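Local structure of protein SCO1 homolog 1, mitochondrial (Arabidopsis thaliana, 6N5U) at residues Tyr113-Met118 / Asp130-Tyr136; Asp48-Lys52 / Tyr148-His152; Ile60-Val66 / Val161-Arg166; Asn27-Lys31 / Ser139-Asn143. The protein binds copper as a mitochondrial inner-membrane chaperone, is thought to insert it into cytochrome c oxidase at the CuA site, and is essential for embryo development. All blocks are in the same frame, centred on the assembly; numbering follows the deposited sequence.

Interaction 1. Residues Tyr113-Met118 / Asp130-Tyr136. With CU1 (copper (I) ion), chain D.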
# COMPACT_ATOMS: atom_id res chain seq x y z
N TYR A 113 0.01 11.81 -1.95
CA TYR A 113 -0.84 11.12 -0.99
C TYR A 113 -0.73 11.72 0.42
O TYR A 113 -1.38 11.25 1.33
CB TYR A 113 -0.56 9.58 -1.02
CG TYR A 113 -1.13 8.97 -2.28
CD1 TYR A 113 -0.42 9.00 -3.48
CD2 TYR A 113 -2.44 8.50 -2.32
CE1 TYR A 113 -0.99 8.54 -4.67
CE2 TYR A 113 -3.02 8.04 -3.50
CZ TYR A 113 -2.28 8.05 -4.67
OH TYR A 113 -2.85 7.61 -5.85
N ARG A 114 0.05 12.80 0.59
CA ARG A 114 0.21 13.47 1.89
C ARG A 114 0.79 12.51 2.94
O ARG A 114 0.29 12.41 4.07
CB ARG A 114 -1.08 14.18 2.36
CG ARG A 114 -1.90 14.95 1.29
CD ARG A 114 -1.04 15.93 0.53
NE ARG A 114 -1.82 16.83 -0.30
CZ ARG A 114 -1.32 17.49 -1.34
NH1 ARG A 114 -0.07 17.29 -1.72
NH2 ARG A 114 -2.08 18.33 -2.02
N VAL A 115 1.82 11.78 2.56
CA VAL A 115 2.49 10.80 3.41
C VAL A 115 3.81 11.38 3.95
O VAL A 115 4.62 11.93 3.20
CB VAL A 115 2.70 9.44 2.67
CG1 VAL A 115 3.57 8.48 3.48
CG2 VAL A 115 1.36 8.80 2.33
N TYR A 116 4.00 11.27 5.27
CA TYR A 116 5.23 11.65 5.94
C TYR A 116 6.15 10.41 5.95
O TYR A 116 5.68 9.30 6.22
CB TYR A 116 4.92 12.10 7.39
CG TYR A 116 6.09 11.93 8.35
CD1 TYR A 116 7.18 12.78 8.30
CD2 TYR A 116 6.10 10.91 9.30
CE1 TYR A 116 8.27 12.61 9.15
CE2 TYR A 116 7.17 10.74 10.18
CZ TYR A 116 8.26 11.59 10.09
OH TYR A 116 9.32 11.44 10.95
N TYR A 117 7.44 10.60 5.67
CA TYR A 117 8.45 9.55 5.74
C TYR A 117 9.81 10.16 6.02
O TYR A 117 10.18 11.17 5.42
CB TYR A 117 8.41 8.59 4.52
CG TYR A 117 9.00 9.12 3.24
CD1 TYR A 117 8.26 9.92 2.38
CD2 TYR A 117 10.28 8.74 2.84
CE1 TYR A 117 8.81 10.41 1.20
CE2 TYR A 117 10.84 9.23 1.66
CZ TYR A 117 10.10 10.06 0.84
OH TYR A 117 10.67 10.55 -0.31
N MET A 118 10.52 9.62 7.00
CA MET A 118 11.82 10.15 7.41
C MET A 118 12.73 9.05 7.96
O MET A 118 12.34 8.30 8.85
CB MET A 118 11.61 11.22 8.48
CG MET A 118 12.85 11.99 8.83
SD MET A 118 12.49 13.18 10.15
CE MET A 118 11.71 14.51 9.18
N ASP A 130 10.65 6.19 9.59
CA ASP A 130 9.52 6.62 10.40
C ASP A 130 8.50 7.15 9.38
O ASP A 130 8.86 7.97 8.53
CB ASP A 130 9.97 7.71 11.37
CG ASP A 130 8.94 8.16 12.37
OD1 ASP A 130 7.96 7.43 12.59
OD2 ASP A 130 9.13 9.24 12.96
N HIS A 131 7.28 6.65 9.41
CA HIS A 131 6.28 7.04 8.41
C HIS A 131 4.85 6.97 8.91
O HIS A 131 4.59 6.44 9.99
CB HIS A 131 6.43 6.19 7.13
CG HIS A 131 6.17 4.72 7.37
ND1 HIS A 131 4.92 4.17 7.17
CD2 HIS A 131 7.01 3.76 7.82
CE1 HIS A 131 5.05 2.89 7.46
NE2 HIS A 131 6.30 2.60 7.84
N SER A 132 3.94 7.51 8.09
CA SER A 132 2.50 7.57 8.33
C SER A 132 1.93 6.16 8.19
O SER A 132 2.24 5.48 7.20
CB SER A 132 1.83 8.49 7.32
OG SER A 132 2.55 9.69 7.07
N ILE A 133 1.16 5.70 9.19
CA ILE A 133 0.54 4.35 9.14
C ILE A 133 -0.83 4.59 8.56
O ILE A 133 -1.76 5.06 9.25
CB ILE A 133 0.56 3.59 10.48
CG1 ILE A 133 2.02 3.46 10.97
CG2 ILE A 133 -0.11 2.22 10.34
CD1 ILE A 133 2.24 3.76 12.42
N VAL A 134 -0.91 4.38 7.23
CA VAL A 134 -2.05 4.76 6.41
C VAL A 134 -2.48 3.70 5.36
O VAL A 134 -1.65 2.99 4.83
CB VAL A 134 -1.63 6.10 5.73
CG1 VAL A 134 -2.62 6.53 4.69
CG2 VAL A 134 -1.44 7.22 6.74
N MET A 135 -3.78 3.66 5.04
CA MET A 135 -4.38 2.86 3.97
C MET A 135 -5.36 3.76 3.24
O MET A 135 -6.12 4.52 3.87
CB MET A 135 -5.06 1.57 4.47
CG MET A 135 -4.08 0.55 4.96
SD MET A 135 -4.77 -0.92 5.72
CE MET A 135 -5.72 -0.16 7.15
N TYR A 136 -5.35 3.67 1.91
CA TYR A 136 -6.17 4.52 1.06
C TYR A 136 -7.02 3.68 0.14
O TYR A 136 -6.48 2.97 -0.71
CB TYR A 136 -5.28 5.44 0.21
CG TYR A 136 -4.48 6.47 0.97
CD1 TYR A 136 -5.10 7.56 1.56
CD2 TYR A 136 -3.09 6.39 1.04
CE1 TYR A 136 -4.37 8.55 2.22
CE2 TYR A 136 -2.34 7.38 1.68
CZ TYR A 136 -2.99 8.46 2.27
OH TYR A 136 -2.30 9.39 3.01
CU CU1 D . 6.57 0.32 8.90
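Tyr116 N donates to Ser132 OG at 2.8 Å (N-H...O 153°), and Ser132 N answers with a bond to Tyr116 O. They sit at the base of the beta hairpin 117-121/127-131 of this thioredoxin-fold copper-binding domain. Beyond them Tyr117 faces His131 as an antiparallel non-hydrogen-bonded pair. Met118 and Asp130 form a hydrogen-bonded pair, with Met118 N to Asp130 O and Asp130 N to Met118 O both 2.8 Å.

On the face that carries the Met118 and Asp130 side chains, Tyr116 has CG anti to its N (chi1 154°), which swings the ring out beside Asp130. Its OH donates to Asp130 OD2 at 3.0 Å, coming from above the carboxylate plane, with ring and carboxylate turned 88° apart. Deeper in, Tyr113 CD2 sits over one face of the Tyr136 ring, near its rim, the rings oblique to each other, while Val115 CG2 touches that ring near its plane, 4.0 Å from Tyr136 CE2.

His131 turns the other way, toward the copper it shares with Cys42 and Cys46. Its ND1 donates to Ser132 O at 3.0 Å, which would help to hold the imidazole's rotation, with NE2 aimed at the copper(I) ion, 2.5 Å away.

Interaction 2. Residues Asp48-Lys52 / Tyr148-His152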
# COMPACT_ATOMS: atom_id res chain seq x y z
N ASP A 48 2.30 -6.40 10.37
CA ASP A 48 0.97 -6.47 10.98
C ASP A 48 -0.13 -5.88 10.10
O ASP A 48 -1.17 -6.51 9.92
CB ASP A 48 0.94 -5.82 12.37
CG ASP A 48 1.78 -6.50 13.43
OD1 ASP A 48 2.17 -7.68 13.23
OD2 ASP A 48 2.07 -5.85 14.46
N GLU A 49 0.09 -4.66 9.60
CA GLU A 49 -0.82 -3.91 8.74
C GLU A 49 -1.13 -4.63 7.45
O GLU A 49 -2.29 -4.66 7.02
CB GLU A 49 -0.24 -2.53 8.47
CG GLU A 49 -0.18 -1.67 9.72
CD GLU A 49 -1.52 -1.39 10.36
OE1 GLU A 49 -2.27 -0.56 9.80
OE2 GLU A 49 -1.84 -2.01 11.40
N LEU A 50 -0.09 -5.26 6.84
CA LEU A 50 -0.25 -6.04 5.63
C LEU A 50 -0.96 -7.34 5.89
O LEU A 50 -1.80 -7.73 5.08
CB LEU A 50 1.08 -6.28 4.91
CG LEU A 50 1.68 -5.07 4.18
CD1 LEU A 50 3.11 -5.36 3.80
CD2 LEU A 50 0.82 -4.65 2.94
N ILE A 51 -0.67 -8.00 7.02
CA ILE A 51 -1.37 -9.25 7.37
C ILE A 51 -2.88 -8.91 7.47
O ILE A 51 -3.70 -9.60 6.85
CB ILE A 51 -0.81 -9.98 8.64
CG1 ILE A 51 0.57 -10.61 8.38
CG2 ILE A 51 -1.79 -11.05 9.14
CD1 ILE A 51 1.42 -10.83 9.65
N LYS A 52 -3.22 -7.80 8.20
CA LYS A 52 -4.57 -7.23 8.36
C LYS A 52 -5.19 -7.00 6.99
O LYS A 52 -6.28 -7.48 6.72
CB LYS A 52 -4.51 -5.89 9.12
CG LYS A 52 -5.88 -5.32 9.55
CD LYS A 52 -5.96 -3.79 9.56
CE LYS A 52 -4.98 -3.10 10.48
NZ LYS A 52 -5.17 -1.62 10.44
N TYR A 148 -8.02 4.72 6.14
CA TYR A 148 -8.06 3.75 7.24
C TYR A 148 -6.73 3.75 8.03
O TYR A 148 -5.67 3.38 7.49
CB TYR A 148 -8.40 2.34 6.72
CG TYR A 148 -9.76 2.24 6.08
CD1 TYR A 148 -10.90 2.00 6.84
CD2 TYR A 148 -9.91 2.35 4.70
CE1 TYR A 148 -12.16 1.93 6.25
CE2 TYR A 148 -11.16 2.27 4.10
CZ TYR A 148 -12.28 2.06 4.88
OH TYR A 148 -13.52 2.00 4.29
N GLY A 149 -6.81 4.17 9.29
CA GLY A 149 -5.66 4.23 10.19
C GLY A 149 -5.26 2.92 10.86
O GLY A 149 -5.80 1.85 10.56
N LYS A 150 -4.27 3.01 11.78
CA LYS A 150 -3.69 1.91 12.56
C LYS A 150 -4.72 1.22 13.47
O LYS A 150 -4.63 0.01 13.68
CB LYS A 150 -2.49 2.43 13.40
CG LYS A 150 -1.82 1.42 14.36
CD LYS A 150 -1.01 0.30 13.65
CE LYS A 150 -0.75 -0.93 14.51
NZ LYS A 150 -0.10 -2.06 13.76
N ASN A 151 -5.68 1.98 14.00
CA ASN A 151 -6.69 1.51 14.95
C ASN A 151 -7.71 0.45 14.42
O ASN A 151 -8.30 -0.28 15.24
CB ASN A 151 -7.42 2.70 15.55
CG ASN A 151 -6.56 3.52 16.49
OD1 ASN A 151 -5.36 3.24 16.70
ND2 ASN A 151 -7.15 4.54 17.07
N HIS A 152 -7.87 0.34 13.09
CA HIS A 152 -8.75 -0.63 12.45
C HIS A 152 -8.25 -2.06 12.64
O HIS A 152 -7.04 -2.28 12.66
CB HIS A 152 -8.90 -0.33 10.95
CG HIS A 152 -9.85 0.78 10.65
ND1 HIS A 152 -11.22 0.60 10.74
CD2 HIS A 152 -9.60 2.05 10.29
CE1 HIS A 152 -11.76 1.77 10.43
NE2 HIS A 152 -10.82 2.68 10.15
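Glu49 and Lys150 join helix 45-64 to the loop that follows strand 144-148 through a salt bridge from Lys150 NZ to Glu49 OE2 at 2.9 Å. The ammonium comes down from above the carboxylate plane, 42° out of it, and the lysine chain crosses the glutamate obliquely, laying its CD 3.3 Å from Glu49 OE2. Lys150 starts off from the helix, since its CB points away; CG anti to the backbone N (chi1 176°) followed by a bend at chi2 (70°) brings the chain round to the acid.

Glu49 is itself folded: the bend at chi2 turns OE1 toward Lys52, three residues on in the helix. There Lys52 NZ reaches Glu49 OE1 at 3.2 Å, on the syn side but tilted out of the carboxylate plane, closing a three-residue network. Lys52 bends at chi2 and chi3, and the curl also carries NZ to His152 O at 3.0 Å, a weak hydrogen bond to the last residue of the type I turn Gly149-His152. Val154 and Met135 pack on the same lysine.

The helix carries the copper ligand Cys46, and the Glu49 side chain lies about 7 Å from the metal. One buried carboxylate shared between two ammonium groups, one from each segment, would be expected to stay ionised, and it links this turn electrostatically to the copper-bearing helix.

Interaction 3. Residues Ile60-Val66 / Val161-Arg166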
# COMPACT_ATOMS: atom_id res chain seq x y z
N ILE A 60 -13.54 -9.20 2.41
CA ILE A 60 -14.28 -8.31 1.50
C ILE A 60 -14.86 -9.17 0.36
O ILE A 60 -16.07 -9.11 0.12
CB ILE A 60 -13.31 -7.24 0.91
CG1 ILE A 60 -12.92 -6.17 1.96
CG2 ILE A 60 -13.89 -6.62 -0.36
CD1 ILE A 60 -11.59 -5.39 1.61
N LYS A 61 -14.00 -10.01 -0.31
CA LYS A 61 -14.40 -10.87 -1.41
C LYS A 61 -15.48 -11.85 -0.99
O LYS A 61 -16.46 -12.01 -1.72
CB LYS A 61 -13.19 -11.58 -2.05
CG LYS A 61 -13.51 -12.58 -3.18
CD LYS A 61 -14.17 -11.93 -4.39
CE LYS A 61 -14.13 -12.82 -5.60
NZ LYS A 61 -14.87 -12.22 -6.74
N GLU A 62 -15.33 -12.48 0.19
CA GLU A 62 -16.30 -13.45 0.72
C GLU A 62 -17.66 -12.80 0.98
O GLU A 62 -18.69 -13.39 0.66
CB GLU A 62 -15.79 -14.09 2.04
CG GLU A 62 -14.68 -15.11 1.88
CD GLU A 62 -13.87 -15.37 3.13
OE1 GLU A 62 -14.48 -15.50 4.22
OE2 GLU A 62 -12.62 -15.44 3.04
N ASN A 63 -17.65 -11.58 1.54
CA ASN A 63 -18.84 -10.84 1.96
C ASN A 63 -19.54 -10.01 0.89
O ASN A 63 -20.76 -9.86 0.97
CB ASN A 63 -18.49 -9.95 3.15
CG ASN A 63 -17.85 -10.67 4.31
OD1 ASN A 63 -17.89 -11.90 4.44
ND2 ASN A 63 -17.22 -9.92 5.18
N SER A 64 -18.78 -9.43 -0.06
CA SER A 64 -19.32 -8.57 -1.13
C SER A 64 -19.26 -9.15 -2.54
O SER A 64 -20.06 -8.77 -3.40
CB SER A 64 -18.61 -7.22 -1.12
OG SER A 64 -17.28 -7.37 -1.58
N GLY A 65 -18.25 -10.00 -2.78
CA GLY A 65 -17.97 -10.58 -4.09
C GLY A 65 -17.01 -9.73 -4.91
O GLY A 65 -16.69 -10.10 -6.05
N VAL A 66 -16.54 -8.59 -4.35
CA VAL A 66 -15.63 -7.63 -5.00
C VAL A 66 -14.15 -7.95 -4.77
O VAL A 66 -13.71 -8.09 -3.62
CB VAL A 66 -15.95 -6.14 -4.61
CG1 VAL A 66 -14.97 -5.15 -5.23
CG2 VAL A 66 -17.39 -5.76 -4.97
N VAL A 161 -14.74 -1.00 4.02
CA VAL A 161 -14.48 -1.09 2.57
C VAL A 161 -15.74 -1.56 1.85
O VAL A 161 -16.14 -0.92 0.87
CB VAL A 161 -13.20 -1.92 2.22
CG1 VAL A 161 -13.09 -2.18 0.72
CG2 VAL A 161 -11.93 -1.23 2.73
N VAL A 162 -16.41 -2.61 2.39
CA VAL A 162 -17.64 -3.19 1.85
C VAL A 162 -18.77 -2.14 1.81
O VAL A 162 -19.43 -2.03 0.77
CB VAL A 162 -18.02 -4.52 2.57
CG1 VAL A 162 -19.43 -5.01 2.21
CG2 VAL A 162 -16.99 -5.61 2.28
N LYS A 163 -18.92 -1.31 2.87
CA LYS A 163 -19.92 -0.23 2.96
C LYS A 163 -19.71 0.82 1.87
O LYS A 163 -20.66 1.21 1.19
CB LYS A 163 -19.92 0.43 4.35
CG LYS A 163 -21.00 1.51 4.53
CD LYS A 163 -21.06 2.03 5.95
CE LYS A 163 -22.33 2.81 6.17
NZ LYS A 163 -22.58 3.08 7.61
N GLU A 164 -18.46 1.25 1.69
CA GLU A 164 -18.06 2.23 0.69
C GLU A 164 -18.38 1.75 -0.73
O GLU A 164 -19.07 2.46 -1.45
CB GLU A 164 -16.57 2.60 0.84
CG GLU A 164 -16.23 3.43 2.08
CD GLU A 164 -17.01 4.72 2.23
OE1 GLU A 164 -17.33 5.36 1.20
OE2 GLU A 164 -17.30 5.10 3.39
N ILE A 165 -17.94 0.52 -1.09
CA ILE A 165 -18.14 -0.08 -2.42
C ILE A 165 -19.61 -0.05 -2.85
O ILE A 165 -19.92 0.39 -3.97
CB ILE A 165 -17.52 -1.51 -2.54
CG1 ILE A 165 -15.99 -1.46 -2.38
CG2 ILE A 165 -17.89 -2.16 -3.89
CD1 ILE A 165 -15.31 -2.77 -2.13
N ARG A 166 -20.51 -0.48 -1.95
CA ARG A 166 -21.96 -0.56 -2.19
C ARG A 166 -22.60 0.81 -2.40
O ARG A 166 -23.48 0.94 -3.25
CB ARG A 166 -22.67 -1.37 -1.09
CG ARG A 166 -22.15 -2.81 -0.83
CD ARG A 166 -21.97 -3.66 -2.08
NE ARG A 166 -22.17 -5.08 -1.83
CZ ARG A 166 -22.04 -6.03 -2.76
NH1 ARG A 166 -21.71 -5.71 -4.01
NH2 ARG A 166 -22.25 -7.31 -2.46
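Ile60 lies against Val161 and Val162 with its longer branch. Its CD1 meets Val161 CG1 at 3.7 Å, the side chains crossing at about a right angle, whereas the Ile60 and Val162 side chains run past each other in opposite directions, Ile60 CG1 to Val162 CG2 4.1 Å. Val66 and Ile165 reach for each other tip to tip, Val66 CG2 to Ile165 CG2 at 3.8 Å. Between these patches sits Ser64, whose CB touches Val162 CG1 and rests 3.8 Å above one face of the Arg166 guanidinium, offset toward its rim.

The last turn of helix 45-64 and the two residues after it meet part of helix 154-167; the two helices pack on the same side of the central sheet of the thioredoxin fold. The axes of the short segments 60-64 and 161-166 come within 10.5 Å and cross at -50°. Ile60 and Ile165 both reach Val68, and Ile165 and Val66 both touch Trp32.

Ser64 OG donates to Ile60 O at 2.7 Å and accepts from Val66 N at 3.1 Å, the latter an ST turn that carries the chain past Gly65, consistent with Val66 being turned toward Ile165. A glycine in place of Ser64 has neither OG nor CB, and is likely to leave Val66 N without its acceptor and the Arg166 guanidinium without the carbon that covers one face. Lys61 NZ donates to Gly65 O and salt-bridges Asp67.

Interaction 4. Residues Asn27-Lys31 / Ser139-Asn143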
# COMPACT_ATOMS: atom_id res chain seq x y z
N ASN A 27 -2.36 2.04 -14.50
CA ASN A 27 -2.13 0.59 -14.45
C ASN A 27 -2.91 -0.08 -13.32
O ASN A 27 -3.05 -1.31 -13.29
CB ASN A 27 -0.64 0.31 -14.28
CG ASN A 27 0.15 0.42 -15.55
OD1 ASN A 27 0.76 -0.56 -15.97
ND2 ASN A 27 0.20 1.59 -16.18
N LEU A 28 -3.40 0.74 -12.37
CA LEU A 28 -4.16 0.32 -11.19
C LEU A 28 -5.66 0.46 -11.42
O LEU A 28 -6.44 -0.09 -10.65
CB LEU A 28 -3.71 1.15 -9.98
CG LEU A 28 -2.46 0.70 -9.18
CD1 LEU A 28 -1.21 0.62 -10.05
CD2 LEU A 28 -2.18 1.67 -8.03
N MET A 29 -6.06 1.20 -12.47
CA MET A 29 -7.47 1.43 -12.84
C MET A 29 -8.15 0.16 -13.34
O MET A 29 -7.49 -0.76 -13.85
CB MET A 29 -7.59 2.57 -13.87
CG MET A 29 -7.51 3.94 -13.25
SD MET A 29 -7.27 5.25 -14.46
CE MET A 29 -9.01 5.72 -14.83
N GLY A 30 -9.47 0.11 -13.15
CA GLY A 30 -10.30 -1.03 -13.53
C GLY A 30 -10.73 -1.90 -12.36
O GLY A 30 -11.59 -2.76 -12.53
N LYS A 31 -10.12 -1.69 -11.17
CA LYS A 31 -10.43 -2.45 -9.95
C LYS A 31 -10.31 -1.57 -8.70
O LYS A 31 -9.50 -0.63 -8.70
CB LYS A 31 -9.47 -3.65 -9.79
CG LYS A 31 -9.73 -4.82 -10.72
CD LYS A 31 -9.46 -6.15 -10.05
CE LYS A 31 -9.57 -7.31 -11.00
NZ LYS A 31 -9.40 -8.61 -10.31
N SER A 139 -10.87 3.99 -5.82
CA SER A 139 -11.93 3.34 -6.58
C SER A 139 -11.45 2.78 -7.96
O SER A 139 -10.26 2.93 -8.28
CB SER A 139 -13.13 4.29 -6.72
OG SER A 139 -12.75 5.57 -7.19
N PRO A 140 -12.32 2.13 -8.80
CA PRO A 140 -11.84 1.61 -10.10
C PRO A 140 -11.41 2.67 -11.12
O PRO A 140 -10.87 2.31 -12.17
CB PRO A 140 -13.02 0.77 -10.60
CG PRO A 140 -13.87 0.53 -9.39
CD PRO A 140 -13.74 1.79 -8.61
N GLU A 141 -11.65 3.96 -10.83
CA GLU A 141 -11.20 5.07 -11.67
C GLU A 141 -10.08 5.85 -10.96
O GLU A 141 -9.75 6.96 -11.34
CB GLU A 141 -12.35 6.02 -12.10
CG GLU A 141 -13.55 5.37 -12.81
CD GLU A 141 -13.34 4.42 -13.98
OE1 GLU A 141 -12.62 4.79 -14.94
OE2 GLU A 141 -13.93 3.31 -13.95
N MET A 142 -9.47 5.20 -9.94
CA MET A 142 -8.38 5.71 -9.11
C MET A 142 -8.68 7.08 -8.46
O MET A 142 -7.82 7.96 -8.42
CB MET A 142 -7.02 5.70 -9.84
CG MET A 142 -6.27 4.38 -9.72
SD MET A 142 -5.57 3.98 -8.10
CE MET A 142 -4.08 5.02 -8.09
N ASN A 143 -9.89 7.23 -7.93
CA ASN A 143 -10.28 8.42 -7.18
C ASN A 143 -10.37 7.99 -5.70
O ASN A 143 -10.96 6.96 -5.38
CB ASN A 143 -11.63 8.97 -7.67
CG ASN A 143 -11.66 9.48 -9.10
OD1 ASN A 143 -10.79 10.24 -9.55
ND2 ASN A 143 -12.67 9.08 -9.84
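Ser139 lies beside Lys31 at the start of the type I turn Ser139-Met142, which links strands 135-138 and 144-148 into a beta hairpin. Its OG donates to Asn143 O at 2.9 Å, within its own turn, on a lone pair in the carbonyl plane. Since Ser139 N also donates to Asn143 O, that oxygen is gripped twice and the turn is closed at its base.

Pro140 brings the backbone link. Its carbonyl O accepts from Gly30 N at 2.8 Å in a nearly straight bond (172°), in the carbonyl plane, and its CA makes a CA-H...O contact with Lys31 O. The pyrrolidine CB rests on the Gly30-Lys31 peptide, 3.8 Å from Lys31 N.

Glu141 adds an outer contact, OE1 meeting Met29 CE at 3.7 Å as the chains cross at about a right angle.

Met142, in a left-handed backbone conformation, turns its side chain back toward 27-31. Its CG packs on Met29 CG at 3.8 Å, and bends at chi2 and chi3 carry SD to Leu28 CB and CE to Leu28 CD2, both 3.9 Å. With an alanine in place of Met142, losing CG, SD and CE is likely to open a gap beside Leu28 and thin the packing on Met29.

One straight backbone bond joins the two loops, while the two apolar methionine chains fill in beside it, and Met142 also reaches Tyr113.

From the N terminus, interaction 4 closes the loop from 27-31, just before strand 32-38, to the hairpin turn 139-143. Helix 45-64 then supplies 48-52 and 60-66, from which interactions 2 and 3 close loops to 148-152 and 161-166, so interactions 2, 3 and 4 cross one another pairwise. Interaction 1 spans just 113-136 and falls within all three of these long loops. Met135 O probably bonds Tyr148 N of interaction 2. Met142 CE of interaction 4 packs on Tyr113 OH, while Tyr148 OH lies against Val161 of interaction 3. Interactions 2, 3 and 4 tie the hairpin 135-148, the loop after it and helix 154-167 to helix 45-64 and the loop before strand 32-38.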